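Local coordinates for conserved hypothetical protein (Streptococcus pneumoniae, PDB 4QDY) that is of unknown function but carries two YbbR domains, beta-rich modules arranged one after the other along the chain, at residues Val130-Val135 and Phe187-Lys192; Val153-Glu158 and Ser167-Ala172. All coordinates share one frame; numbering follows the deposited sequence.

Contact 1 of 2, residues Val130-Val135 and Phe187-Lys192; sequences VSDKEV and FDTIMK
S131 and I190 meet where strand 124-130 runs out against the antiparallel strand 183-196, and a single carbonyl carries most of the polar work. The backbone bonding is brief: S131 N donates to I190 O over 3.0 Å with an N-H...O angle of 155°, approaching close to the direction in which the C=O points. Just before it, V130 and M191 form the last, non-hydrogen-bonded pair of the ladder, CA to CA 4.9 Å, and the next bonds of the ladder join K192 to M129.

Side-chain hydrogen bonds follow. S131 OG also reaches I190 O, again at 3.0 Å, but comes in at a C=O...O angle of 118°, tilted out of the carbonyl plane, while lying against I190 CB. One residue thus gives the same oxygen two donors. A step further on, T189 OG1 donates to D132 OD1 over 2.8 Å, and OD1 accepts on its anti lone pair, away from OD2. T189 holds OG1 anti to its backbone N (chi1 -174°), which sets the hydroxyl toward the loop. Within the loop itself, K133 NZ donates a hydrogen bond to V130 O at 2.7 Å.

Apolar contact is slight. V130 CG2 meets T189 CG2 at 3.7 Å, the two side chains crossing at about a right angle, and V130 also packs on I110 of strand 87-113.

The chemistry implies a strand end finished by side chains once regular pairing stops: serine doubles the grip on I190 O, and threonine ties down an aspartate. D188 OD1 is 6.7 Å from D132 OD1, and the hydroxyl donated by T189 may partly offset the negative charge on D132 at this surface contact, where T189 itself is buried.

Contact 2 of 2, residues Val153-Glu158 and Ser167-Ala172; sequences VLPTSE and SVPLQA
The two antiparallel strands 149-153 and 164-173 follow each other in the chain as a beta hairpin, and this contact is the place where the first of them leaves the second and enters the long connecting loop. Only one bond spans the two segments, a weak one from V153 N to P169 O at 3.4 Å with an N-H...O angle of 122°. V153 O faces carbon instead, with V168 CB and P169 CD each 3.4 Å away.

Packing then takes over. V168 CG1, anti to its own carbonyl carbon (chi1 -66°), packs against the loop, 3.7 Å from P155 CD and 3.8 Å from L154 CA. The P155 ring crosses V168 at about a right angle, and its CG lies 4.1 Å from P169 CD. Farther along, V153 CG1 rests on the amide end of Q171, 3.5 Å from OE1.

P155 to E158 form a type I beta turn, closed by the hydrogen bond from E158 N to P155 O; T156 OG1 in this turn hydrogen-bonds T72 N of the second subunit. The arrangement is that of a beta hairpin with a long connecting loop, in the second YbbR-like region of the chain, where apolar packing follows the last weak strand bond.

Contacts 1 and 2 lie on neighbouring strands of one sheet. Their centres are 11 Å apart, and strands 164-173 and 183-196, consecutive in the chain, join them directly: V168 N probably bonds T189 O at 2.8 Å, and L170 N probably bonds F187 O at 3.1 Å. Side chains add to the join, with M191 CE 3.4 Å from L154 CD1. Strand 183-196 therefore faces the loop 130-135 along one edge and strand 164-173 along the other. Both contacts also reach the second subunit, F187 packing on its P92 and P169 on its T96. No active site is known nearby.

Contact 1 of 2, residues Val130-Val135 and Phe187-Lys192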
loop_
_atom_site.group_PDB
_atom_site.type_symbol
_atom_site.label_atom_id
_atom_site.label_comp_id
_atom_site.label_asym_id
_atom_site.label_seq_id
_atom_site.Cartn_x
_atom_site.Cartn_y
_atom_site.Cartn_z
ATOM N N VAL A 130 6.995 16.963 -21.882
ATOM C CA VAL A 130 6.064 16.500 -20.851
ATOM C C VAL A 130 4.841 17.440 -20.932
ATOM O O VAL A 130 5.001 18.663 -20.891
ATOM C CB VAL A 130 6.707 16.400 -19.430
ATOM C CG1 VAL A 130 7.425 17.686 -19.010
ATOM C CG2 VAL A 130 5.696 15.963 -18.377
ATOM N N SER A 131 3.639 16.865 -21.126
ATOM C CA SER A 131 2.387 17.611 -21.302
ATOM C C SER A 131 2.002 18.430 -20.063
ATOM O O SER A 131 1.519 19.553 -20.219
ATOM C CB SER A 131 1.245 16.664 -21.640
ATOM O OG SER A 131 1.473 16.069 -22.906
ATOM N N ASP A 132 2.208 17.885 -18.855
ATOM C CA ASP A 132 1.867 18.588 -17.621
ATOM C C ASP A 132 3.079 19.362 -17.103
ATOM O O ASP A 132 4.179 18.816 -17.005
ATOM C CB ASP A 132 1.341 17.610 -16.564
ATOM C CG ASP A 132 0.007 17.012 -16.961
ATOM O OD1 ASP A 132 -0.002 16.075 -17.789
ATOM O OD2 ASP A 132 -1.032 17.518 -16.489
ATOM N N LYS A 133 2.865 20.660 -16.814
ATOM C CA LYS A 133 3.882 21.595 -16.330
ATOM C C LYS A 133 3.730 21.864 -14.823
ATOM O O LYS A 133 4.669 22.364 -14.199
ATOM C CB LYS A 133 3.812 22.920 -17.115
ATOM C CG LYS A 133 4.676 22.977 -18.388
ATOM C CD LYS A 133 4.300 22.013 -19.523
ATOM C CE LYS A 133 5.267 22.151 -20.676
ATOM N NZ LYS A 133 4.927 21.251 -21.808
ATOM N N GLU A 134 2.573 21.504 -14.242
ATOM C CA GLU A 134 2.276 21.664 -12.818
ATOM C C GLU A 134 1.519 20.437 -12.304
ATOM O O GLU A 134 0.582 19.979 -12.964
ATOM C CB GLU A 134 1.461 22.950 -12.585
ATOM C CG GLU A 134 1.224 23.296 -11.124
ATOM C CD GLU A 134 0.219 24.407 -10.887
ATOM O OE1 GLU A 134 -0.904 24.323 -11.436
ATOM O OE2 GLU A 134 0.516 25.307 -10.070
ATOM N N VAL A 135 1.926 19.899 -11.140
ATOM C CA VAL A 135 1.269 18.736 -10.530
ATOM C C VAL A 135 1.041 19.000 -9.032
ATOM O O VAL A 135 1.784 19.761 -8.410
ATOM C CB VAL A 135 2.019 17.382 -10.737
ATOM C CG1 VAL A 135 2.032 16.963 -12.201
ATOM C CG2 VAL A 135 3.432 17.398 -10.152
ATOM N N PHE A 187 -2.089 11.608 -11.973
ATOM C CA PHE A 187 -1.304 10.417 -11.629
ATOM C C PHE A 187 -0.304 10.073 -12.750
ATOM O O PHE A 187 0.697 9.404 -12.482
ATOM C CB PHE A 187 -2.213 9.211 -11.333
ATOM C CG PHE A 187 -3.293 8.917 -12.348
ATOM C CD1 PHE A 187 -3.031 8.121 -13.457
ATOM C CD2 PHE A 187 -4.586 9.391 -12.167
ATOM C CE1 PHE A 187 -4.032 7.848 -14.392
ATOM C CE2 PHE A 187 -5.591 9.104 -13.094
ATOM C CZ PHE A 187 -5.308 8.334 -14.201
ATOM N N ASP A 188 -0.567 10.538 -13.988
ATOM C CA ASP A 188 0.308 10.319 -15.137
ATOM C C ASP A 188 0.281 11.550 -16.068
ATOM O O ASP A 188 -0.477 12.495 -15.832
ATOM C CB ASP A 188 -0.081 9.033 -15.904
ATOM C CG ASP A 188 -1.471 8.965 -16.520
ATOM O OD1 ASP A 188 -2.266 9.911 -16.315
ATOM O OD2 ASP A 188 -1.774 7.950 -17.181
ATOM N N THR A 189 1.126 11.534 -17.113
ATOM C CA THR A 189 1.257 12.619 -18.088
ATOM C C THR A 189 1.628 12.039 -19.461
ATOM O O THR A 189 2.130 10.918 -19.536
ATOM C CB THR A 189 2.308 13.640 -17.594
ATOM O OG1 THR A 189 2.343 14.759 -18.479
ATOM C CG2 THR A 189 3.706 13.035 -17.431
ATOM N N ILE A 190 1.402 12.808 -20.536
ATOM C CA ILE A 190 1.751 12.366 -21.884
ATOM C C ILE A 190 3.196 12.820 -22.159
ATOM O O ILE A 190 3.506 14.010 -22.055
ATOM C CB ILE A 190 0.748 12.842 -22.990
ATOM C CG1 ILE A 190 -0.687 12.274 -22.794
ATOM C CG2 ILE A 190 1.247 12.488 -24.394
ATOM C CD1 ILE A 190 -1.603 12.941 -21.714
HETATM N N MSE A 191 4.072 11.849 -22.475
HETATM C CA MSE A 191 5.477 12.082 -22.811
HETATM C C MSE A 191 5.658 11.975 -24.325
HETATM O O MSE A 191 5.234 10.981 -24.920
HETATM C CB MSE A 191 6.395 11.090 -22.069
HETATM C CG MSE A 191 7.888 11.396 -22.220
HETATM SE SE MSE A 191 9.084 10.045 -21.458
HETATM C CE MSE A 191 8.716 8.644 -22.658
ATOM N N LYS A 192 6.270 12.998 -24.944
ATOM C CA LYS A 192 6.538 13.021 -26.381
ATOM C C LYS A 192 8.044 13.036 -26.611
ATOM O O LYS A 192 8.728 13.956 -26.156
ATOM C CB LYS A 192 5.855 14.219 -27.058
#

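Contact 2 of 2, residues Val153-Glu158 and Ser167-Ala172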
loop_
_atom_site.group_PDB
_atom_site.type_symbol
_atom_site.label_atom_id
_atom_site.label_comp_id
_atom_site.label_asym_id
_atom_site.label_seq_id
_atom_site.Cartn_x
_atom_site.Cartn_y
_atom_site.Cartn_z
ATOM N N VAL A 153 8.712 8.935 -15.444
ATOM C CA VAL A 153 9.481 7.743 -15.801
ATOM C C VAL A 153 8.706 6.907 -16.857
ATOM O O VAL A 153 7.515 6.630 -16.700
ATOM C CB VAL A 153 9.835 6.899 -14.531
ATOM C CG1 VAL A 153 8.611 6.567 -13.674
ATOM C CG2 VAL A 153 10.635 5.644 -14.873
ATOM N N LEU A 154 9.418 6.530 -17.939
ATOM C CA LEU A 154 8.921 5.694 -19.032
ATOM C C LEU A 154 8.705 4.258 -18.526
ATOM O O LEU A 154 9.621 3.717 -17.895
ATOM C CB LEU A 154 9.927 5.730 -20.211
ATOM C CG LEU A 154 9.681 4.810 -21.425
ATOM C CD1 LEU A 154 8.467 5.239 -22.226
ATOM C CD2 LEU A 154 10.876 4.806 -22.344
ATOM N N PRO A 155 7.526 3.620 -18.771
ATOM C CA PRO A 155 7.320 2.240 -18.288
ATOM C C PRO A 155 8.388 1.284 -18.825
ATOM O O PRO A 155 8.800 1.403 -19.981
ATOM C CB PRO A 155 5.930 1.883 -18.824
ATOM C CG PRO A 155 5.250 3.187 -19.013
ATOM C CD PRO A 155 6.328 4.111 -19.481
ATOM N N THR A 156 8.852 0.363 -17.958
ATOM C CA THR A 156 9.914 -0.624 -18.207
ATOM C C THR A 156 9.639 -1.434 -19.500
ATOM O O THR A 156 10.579 -1.714 -20.247
ATOM C CB THR A 156 10.033 -1.563 -16.993
ATOM O OG1 THR A 156 10.116 -0.781 -15.800
ATOM C CG2 THR A 156 11.236 -2.495 -17.074
ATOM N N SER A 157 8.361 -1.772 -19.763
ATOM C CA SER A 157 7.905 -2.536 -20.927
ATOM C C SER A 157 8.042 -1.758 -22.252
ATOM O O SER A 157 8.098 -2.386 -23.314
ATOM C CB SER A 157 6.444 -2.935 -20.743
ATOM O OG SER A 157 5.604 -1.801 -20.585
ATOM N N GLU A 158 8.065 -0.411 -22.197
ATOM C CA GLU A 158 8.143 0.446 -23.386
ATOM C C GLU A 158 9.584 0.613 -23.884
ATOM O O GLU A 158 10.523 0.613 -23.084
ATOM C CB GLU A 158 7.544 1.833 -23.097
ATOM C CG GLU A 158 6.071 1.850 -22.705
ATOM C CD GLU A 158 5.043 1.432 -23.742
ATOM O OE1 GLU A 158 5.364 1.429 -24.953
ATOM O OE2 GLU A 158 3.886 1.173 -23.341
ATOM N N SER A 167 1.320 7.770 -22.403
ATOM C CA SER A 167 1.144 8.078 -20.990
ATOM C C SER A 167 2.222 7.401 -20.153
ATOM O O SER A 167 2.451 6.192 -20.282
ATOM C CB SER A 167 -0.241 7.655 -20.515
ATOM O OG SER A 167 -1.250 8.349 -21.228
ATOM N N VAL A 168 2.901 8.198 -19.315
ATOM C CA VAL A 168 3.962 7.739 -18.419
ATOM C C VAL A 168 3.570 8.109 -16.974
ATOM O O VAL A 168 3.092 9.226 -16.749
ATOM C CB VAL A 168 5.377 8.276 -18.794
ATOM C CG1 VAL A 168 5.846 7.728 -20.137
ATOM C CG2 VAL A 168 5.445 9.804 -18.773
ATOM N N PRO A 169 3.749 7.201 -15.985
ATOM C CA PRO A 169 3.369 7.546 -14.604
ATOM C C PRO A 169 4.286 8.597 -13.975
ATOM O O PRO A 169 5.449 8.724 -14.362
ATOM C CB PRO A 169 3.505 6.216 -13.860
ATOM C CG PRO A 169 4.496 5.439 -14.638
ATOM C CD PRO A 169 4.279 5.822 -16.070
ATOM N N LEU A 170 3.746 9.345 -13.003
ATOM C CA LEU A 170 4.468 10.374 -12.261
ATOM C C LEU A 170 4.803 9.866 -10.860
ATOM O O LEU A 170 3.927 9.338 -10.174
ATOM C CB LEU A 170 3.656 11.680 -12.192
ATOM C CG LEU A 170 3.534 12.481 -13.498
ATOM C CD1 LEU A 170 2.373 13.437 -13.446
ATOM C CD2 LEU A 170 4.824 13.215 -13.830
ATOM N N GLN A 171 6.081 10.006 -10.455
ATOM C CA GLN A 171 6.597 9.586 -9.146
ATOM C C GLN A 171 7.299 10.737 -8.423
ATOM O O GLN A 171 7.961 11.554 -9.064
ATOM C CB GLN A 171 7.577 8.406 -9.281
ATOM C CG GLN A 171 6.964 7.099 -9.774
ATOM C CD GLN A 171 7.986 5.990 -9.895
ATOM O OE1 GLN A 171 9.148 6.198 -10.269
ATOM N NE2 GLN A 171 7.551 4.767 -9.650
ATOM N N ALA A 172 7.167 10.786 -7.085
ATOM C CA ALA A 172 7.810 11.792 -6.238
ATOM C C ALA A 172 9.045 11.191 -5.589
ATOM O O ALA A 172 8.932 10.200 -4.866
ATOM C CB ALA A 172 6.832 12.308 -5.190
#